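Local coordinates for protein N-acetylglucosamine 2-epimerase (Xylella fastidiosa, PDB 3GT5) that probably acts as a sugar isomerase of the N-acylglucosamine 2-epimerase family, interconverting epimers or isomers of a sugar substrate, at residues G95-W98 with R104-D107; L120-G125 with D138-L143. All coordinates share one frame; numbering follows the deposited sequence.

Interaction 1: residues G95-W98 with R104-D107; sequences GYAW and RVED
A97 and W98 meet V105 and D107 in a small, partly buried contact between a loop and a strand. The loop follows helix 71-88 and leads into strand 99-101. Its partner opens strand 104-111. One backbone bond joins them: W98 N donates to D107 O at 3.0 Å. The bond is not straight, with an N-H...O angle of 131°. Here 99-101 and 104-111 are antiparallel neighbours, and E106 and D107 form a classic beta bulge facing T99. W98 N thus bonds to the carbonyl of the second bulge residue. The W98 side chain has CG anti to its own N (chi1 -173°), and D107 has the same first torsion. The two run side by side in the same direction. D107 OD2 sits 3.5 Å from W98 CD1, with the carboxylate plane turned 78° from the indole. The other oxygen, OD1, is bonded to T109 OG1. The rings of H50 and F240 also meet the indole edge-to-face. The methyl A97 CB rests 3.9 Å from V105 CG1. V105 is exposed, whereas A97 is buried. V105 also touches L100 of strand 99-101.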
ATOM      1  N   GLY A  95      15.587   0.397  15.162  1.00 24.09           N
ATOM      2  CA  GLY A  95      14.762  -0.495  14.340  1.00 22.76           C
ATOM      3  C   GLY A  95      13.432  -0.840  14.995  1.00 22.28           C
ATOM      4  O   GLY A  95      13.185  -0.532  16.179  1.00 21.97           O
ATOM      5  N   TYR A  96      12.566  -1.499  14.221  1.00 21.13           N
ATOM      6  CA  TYR A  96      11.191  -1.761  14.625  1.00 20.25           C
ATOM      7  C   TYR A  96      10.923  -3.221  14.506  1.00 20.97           C
ATOM      8  O   TYR A  96      11.212  -3.791  13.462  1.00 23.55           O
ATOM      9  CB  TYR A  96      10.197  -0.995  13.726  1.00 19.65           C
ATOM     10  CG  TYR A  96      10.215   0.485  13.935  1.00 19.16           C
ATOM     11  CD1 TYR A  96       9.267   1.098  14.764  1.00 18.71           C
ATOM     12  CD2 TYR A  96      11.165   1.297  13.294  1.00 17.60           C
ATOM     13  CE1 TYR A  96       9.283   2.450  14.967  1.00 20.32           C
ATOM     14  CE2 TYR A  96      11.197   2.629  13.484  1.00 17.88           C
ATOM     15  CZ  TYR A  96      10.262   3.238  14.322  1.00 17.05           C
ATOM     16  OH  TYR A  96      10.301   4.594  14.523  1.00 20.75           O
ATOM     17  N   ALA A  97      10.319  -3.814  15.525  1.00 21.89           N
ATOM     18  CA  ALA A  97       9.946  -5.223  15.475  1.00 21.99           C
ATOM     19  C   ALA A  97       8.971  -5.448  14.328  1.00 20.93           C
ATOM     20  O   ALA A  97       7.970  -4.741  14.228  1.00 20.79           O
ATOM     21  CB  ALA A  97       9.333  -5.675  16.803  1.00 21.65           C
ATOM     22  N   TRP A  98       9.260  -6.449  13.495  1.00 20.52           N
ATOM     23  CA  TRP A  98       8.380  -6.865  12.398  1.00 20.26           C
ATOM     24  C   TRP A  98       7.101  -7.535  12.915  1.00 19.81           C
ATOM     25  O   TRP A  98       5.992  -7.220  12.477  1.00 18.85           O
ATOM     26  CB  TRP A  98       9.189  -7.789  11.461  1.00 19.89           C
ATOM     27  CG  TRP A  98       8.538  -8.206  10.183  1.00 20.83           C
ATOM     28  CD1 TRP A  98       8.320  -9.487   9.769  1.00 20.98           C
ATOM     29  CD2 TRP A  98       8.086  -7.364   9.098  1.00 20.54           C
ATOM     30  NE1 TRP A  98       7.741  -9.508   8.550  1.00 21.42           N
ATOM     31  CE2 TRP A  98       7.596  -8.222   8.093  1.00 21.58           C
ATOM     32  CE3 TRP A  98       8.067  -5.971   8.864  1.00 20.30           C
ATOM     33  CZ2 TRP A  98       7.072  -7.742   6.891  1.00 21.00           C
ATOM     34  CZ3 TRP A  98       7.542  -5.504   7.648  1.00 19.85           C
ATOM     35  CH2 TRP A  98       7.059  -6.384   6.680  1.00 21.30           C
ATOM     36  N   ARG A 104       5.987  -9.259  23.252  1.00 37.78           N
ATOM     37  CA  ARG A 104       7.360  -9.768  23.110  1.00 35.68           C
ATOM     38  C   ARG A 104       7.738  -9.844  21.615  1.00 34.12           C
ATOM     39  O   ARG A 104       6.958 -10.306  20.800  1.00 32.29           O
ATOM     40  CB  ARG A 104       7.478 -11.173  23.713  1.00 35.07           C
ATOM     41  N   VAL A 105       8.950  -9.429  21.277  1.00 32.46           N
ATOM     42  CA  VAL A 105       9.417  -9.459  19.896  1.00 30.90           C
ATOM     43  C   VAL A 105       9.521 -10.901  19.394  1.00 30.69           C
ATOM     44  O   VAL A 105      10.191 -11.745  20.006  1.00 29.85           O
ATOM     45  CB  VAL A 105      10.767  -8.755  19.767  1.00 31.52           C
ATOM     46  CG1 VAL A 105      11.251  -8.726  18.318  1.00 29.36           C
ATOM     47  CG2 VAL A 105      10.688  -7.362  20.363  1.00 30.97           C
ATOM     48  N   GLU A 106       8.836 -11.192  18.294  1.00 29.71           N
ATOM     49  CA  GLU A 106       8.900 -12.493  17.662  1.00 30.04           C
ATOM     50  C   GLU A 106       9.875 -12.482  16.489  1.00 29.02           C
ATOM     51  O   GLU A 106      10.657 -13.414  16.330  1.00 30.42           O
ATOM     52  CB  GLU A 106       7.515 -12.957  17.206  1.00 30.78           C
ATOM     53  CG  GLU A 106       7.537 -14.087  16.198  1.00 34.07           C
ATOM     54  CD  GLU A 106       6.171 -14.379  15.616  1.00 40.23           C
ATOM     55  OE1 GLU A 106       5.374 -15.059  16.298  1.00 45.12           O
ATOM     56  OE2 GLU A 106       5.894 -13.944  14.465  1.00 44.71           O
ATOM     57  N   ASP A 107       9.800 -11.467  15.632  1.00 27.18           N
ATOM     58  CA  ASP A 107      10.732 -11.352  14.509  1.00 25.68           C
ATOM     59  C   ASP A 107      11.271  -9.938  14.542  1.00 25.26           C
ATOM     60  O   ASP A 107      10.521  -8.986  14.395  1.00 23.90           O
ATOM     61  CB  ASP A 107      10.024 -11.667  13.190  1.00 25.78           C
ATOM     62  CG  ASP A 107      10.946 -11.637  12.013  1.00 26.75           C
ATOM     63  OD1 ASP A 107      12.132 -11.255  12.190  1.00 29.46           O
ATOM     64  OD2 ASP A 107      10.473 -12.022  10.923  1.00 27.51           O
TER

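Interaction 2: residues L120-G125 with D138-L143; sequences LAYSCG and DETWCL
Y122 places CG anti to its carbonyl carbon (chi1 -68°), and its ring reaches out from helix 112-127 toward helix 133-147. T140 answers with OG1 anti to its own carbonyl carbon (chi1 -54°). This turns the hydroxyl, rather than the methyl CG2, toward the tyrosine. OG1 arrives at the ring edge, in the ring plane. It is 3.4 Å from Y122 CE2 and equally close to CD2, so it sits beside the bond between these two carbons. The tyrosine hydroxyl is not the group being met. T140 OG1 is also bonded to W136 O, one turn earlier in its own helix. That bond satisfies the threonine oxygen while it faces the carbon edge of the ring.

The backbones stay well apart: the closest CA atoms, those of Y122 and T140, are 9.0 Å from each other. The ring thus spans much of the gap between the helices. These are consecutive helices of the helical barrel of the family, an alpha/alpha fold of the six-hairpin type. L81 and V84 of helix 71-88 also touch the Y122 side chain, and W136 adds a ring contact, so the tyrosine is packed among three helices.

E139 reaches the same ring more loosely. Its OE1 lies 4.5 Å from Y122 CE2, oblique to the ring. The main partner of that oxygen is R85, through a salt bridge to NH1. The strongest polar partner of Y122 OH is Y96. R85 NH1 is also hydrogen-bonded to Y122 OH, so one arginine nitrogen ties the end of the tyrosine to the E139 carboxylate. The positive charge probably stabilises the ionised glutamate.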
ATOM      1  N   LEU A 120       5.084   6.481   6.645  1.00 15.72           N
ATOM      2  CA  LEU A 120       3.722   6.835   6.325  1.00 16.78           C
ATOM      3  C   LEU A 120       2.903   7.123   7.594  1.00 17.25           C
ATOM      4  O   LEU A 120       2.176   8.150   7.628  1.00 17.64           O
ATOM      5  CB  LEU A 120       3.061   5.710   5.517  1.00 16.11           C
ATOM      6  CG  LEU A 120       1.618   5.995   5.088  1.00 19.63           C
ATOM      7  CD1 LEU A 120       1.549   7.170   4.084  1.00 18.01           C
ATOM      8  CD2 LEU A 120       0.946   4.740   4.481  1.00 18.87           C
ATOM      9  N   ALA A 121       3.023   6.273   8.622  1.00 16.84           N
ATOM     10  CA  ALA A 121       2.266   6.483   9.871  1.00 16.61           C
ATOM     11  C   ALA A 121       2.684   7.834  10.511  1.00 17.97           C
ATOM     12  O   ALA A 121       1.849   8.614  11.013  1.00 16.73           O
ATOM     13  CB  ALA A 121       2.456   5.332  10.865  1.00 17.72           C
ATOM     14  N   TYR A 122       3.980   8.104  10.539  1.00 16.78           N
ATOM     15  CA  TYR A 122       4.442   9.371  11.152  1.00 17.81           C
ATOM     16  C   TYR A 122       3.981  10.584  10.332  1.00 18.53           C
ATOM     17  O   TYR A 122       3.631  11.633  10.919  1.00 19.70           O
ATOM     18  CB  TYR A 122       5.969   9.372  11.317  1.00 17.99           C
ATOM     19  CG  TYR A 122       6.526   8.392  12.338  1.00 18.85           C
ATOM     20  CD1 TYR A 122       5.762   7.904  13.420  1.00 20.67           C
ATOM     21  CD2 TYR A 122       7.863   7.980  12.270  1.00 19.06           C
ATOM     22  CE1 TYR A 122       6.278   7.000  14.330  1.00 22.15           C
ATOM     23  CE2 TYR A 122       8.398   7.109  13.230  1.00 18.48           C
ATOM     24  CZ  TYR A 122       7.606   6.635  14.262  1.00 20.42           C
ATOM     25  OH  TYR A 122       8.117   5.755  15.191  1.00 22.80           O
ATOM     26  N   SER A 123       3.962  10.467   8.997  1.00 17.17           N
ATOM     27  CA  SER A 123       3.493  11.571   8.130  1.00 18.03           C
ATOM     28  C   SER A 123       2.004  11.838   8.399  1.00 19.01           C
ATOM     29  O   SER A 123       1.580  13.000   8.515  1.00 19.01           O
ATOM     30  CB  SER A 123       3.686  11.230   6.657  1.00 18.95           C
ATOM     31  OG  SER A 123       5.046  11.058   6.442  1.00 19.41           O
ATOM     32  N   CYS A 124       1.242  10.757   8.543  1.00 18.50           N
ATOM     33  CA  CYS A 124      -0.157  10.880   8.963  1.00 20.08           C
ATOM     34  C   CYS A 124      -0.295  11.574  10.322  1.00 20.11           C
ATOM     35  O   CYS A 124      -1.183  12.446  10.476  1.00 20.12           O
ATOM     36  CB  CYS A 124      -0.844   9.524   9.020  1.00 20.33           C
ATOM     37  SG  CYS A 124      -1.144   8.835   7.396  1.00 23.93           S
ATOM     38  N   GLY A 125       0.555  11.218  11.286  1.00 20.35           N
ATOM     39  CA  GLY A 125       0.575  11.875  12.588  1.00 20.12           C
ATOM     40  C   GLY A 125       0.775  13.381  12.486  1.00 21.05           C
ATOM     41  O   GLY A 125       0.075  14.154  13.179  1.00 22.03           O
ATOM     42  N   ASP A 138      12.061  12.891  10.711  1.00 21.19           N
ATOM     43  CA  ASP A 138      13.473  13.163  10.513  1.00 22.39           C
ATOM     44  C   ASP A 138      14.342  12.007  11.058  1.00 21.07           C
ATOM     45  O   ASP A 138      15.296  11.590  10.403  1.00 22.19           O
ATOM     46  CB  ASP A 138      13.877  14.532  11.089  1.00 22.27           C
ATOM     47  CG  ASP A 138      15.355  14.808  10.904  1.00 29.13           C
ATOM     48  OD1 ASP A 138      15.888  14.720   9.754  1.00 28.61           O
ATOM     49  OD2 ASP A 138      16.004  15.022  11.951  1.00 34.71           O
ATOM     50  N   GLU A 139      13.974  11.437  12.200  1.00 20.45           N
ATOM     51  CA  GLU A 139      14.696  10.293  12.806  1.00 21.40           C
ATOM     52  C   GLU A 139      14.637   9.098  11.873  1.00 21.23           C
ATOM     53  O   GLU A 139      15.645   8.403  11.711  1.00 21.54           O
ATOM     54  CB  GLU A 139      14.037   9.958  14.146  1.00 22.56           C
ATOM     55  CG  GLU A 139      14.346   8.646  14.905  1.00 24.10           C
ATOM     56  CD  GLU A 139      13.190   8.339  15.857  1.00 29.73           C
ATOM     57  OE1 GLU A 139      12.230   7.611  15.445  1.00 29.07           O
ATOM     58  OE2 GLU A 139      13.165   8.943  16.966  1.00 30.03           O
ATOM     59  N   THR A 140      13.466   8.888  11.235  1.00 19.26           N
ATOM     60  CA  THR A 140      13.292   7.744  10.314  1.00 18.55           C
ATOM     61  C   THR A 140      14.106   7.987   9.031  1.00 17.90           C
ATOM     62  O   THR A 140      14.773   7.078   8.548  1.00 17.43           O
ATOM     63  CB  THR A 140      11.811   7.532   9.998  1.00 18.55           C
ATOM     64  OG1 THR A 140      11.089   7.397  11.227  1.00 18.33           O
ATOM     65  CG2 THR A 140      11.592   6.266   9.113  1.00 19.12           C
ATOM     66  N   TRP A 141      14.082   9.208   8.513  1.00 18.36           N
ATOM     67  CA  TRP A 141      14.929   9.573   7.357  1.00 18.37           C
ATOM     68  C   TRP A 141      16.422   9.259   7.685  1.00 19.59           C
ATOM     69  O   TRP A 141      17.156   8.649   6.879  1.00 18.88           O
ATOM     70  CB  TRP A 141      14.747  11.059   7.014  1.00 18.68           C
ATOM     71  CG  TRP A 141      15.693  11.562   5.958  1.00 18.38           C
ATOM     72  CD1 TRP A 141      16.961  12.045   6.172  1.00 19.93           C
ATOM     73  CD2 TRP A 141      15.494  11.601   4.547  1.00 20.02           C
ATOM     74  NE1 TRP A 141      17.534  12.388   4.995  1.00 19.73           N
ATOM     75  CE2 TRP A 141      16.657  12.143   3.981  1.00 18.00           C
ATOM     76  CE3 TRP A 141      14.415  11.287   3.694  1.00 19.76           C
ATOM     77  CZ2 TRP A 141      16.806  12.334   2.612  1.00 16.64           C
ATOM     78  CZ3 TRP A 141      14.565  11.488   2.348  1.00 18.64           C
ATOM     79  CH2 TRP A 141      15.744  12.017   1.813  1.00 18.98           C
ATOM     80  N   CYS A 142      16.873   9.697   8.853  1.00 18.66           N
ATOM     81  CA  CYS A 142      18.275   9.493   9.232  1.00 20.49           C
ATOM     82  C   CYS A 142      18.638   8.020   9.313  1.00 20.36           C
ATOM     83  O   CYS A 142      19.690   7.626   8.809  1.00 20.78           O
ATOM     84  CB  CYS A 142      18.606  10.202  10.519  1.00 21.06           C
ATOM     85  SG  CYS A 142      18.680  11.960  10.266  1.00 25.56           S
ATOM     86  N   LEU A 143      17.738   7.218   9.893  1.00 20.25           N
ATOM     87  CA  LEU A 143      17.926   5.776  10.005  1.00 20.10           C
ATOM     88  C   LEU A 143      18.020   5.111   8.620  1.00 20.41           C
ATOM     89  O   LEU A 143      18.932   4.281   8.389  1.00 20.84           O
ATOM     90  CB  LEU A 143      16.766   5.155  10.793  1.00 21.63           C
ATOM     91  CG  LEU A 143      16.982   3.664  11.088  1.00 21.53           C
ATOM     92  CD1 LEU A 143      17.898   3.439  12.291  1.00 25.24           C
ATOM     93  CD2 LEU A 143      15.595   2.984  11.242  1.00 24.63           C
TER

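The two contacts lie in series along the chain. Strand 104-111 of interaction 1 leads straight into helix 112-127, which carries residues 120-125 of interaction 2. Their centres are about 18 Å apart, yet the contacts touch through Y96. Y96 does not meet 104-107; its side chain packs on helices 51-68, 71-88 and 112-127. Y96 OH lies 2.6 Å from Y122 OH, a probable hydrogen bond. Y96 OH is also 3.7 Å from E139 OE1, which is packing. A97 and W98 meet 104-107, though W98 also touches V52 and Y113, while Y96 reaches Y122.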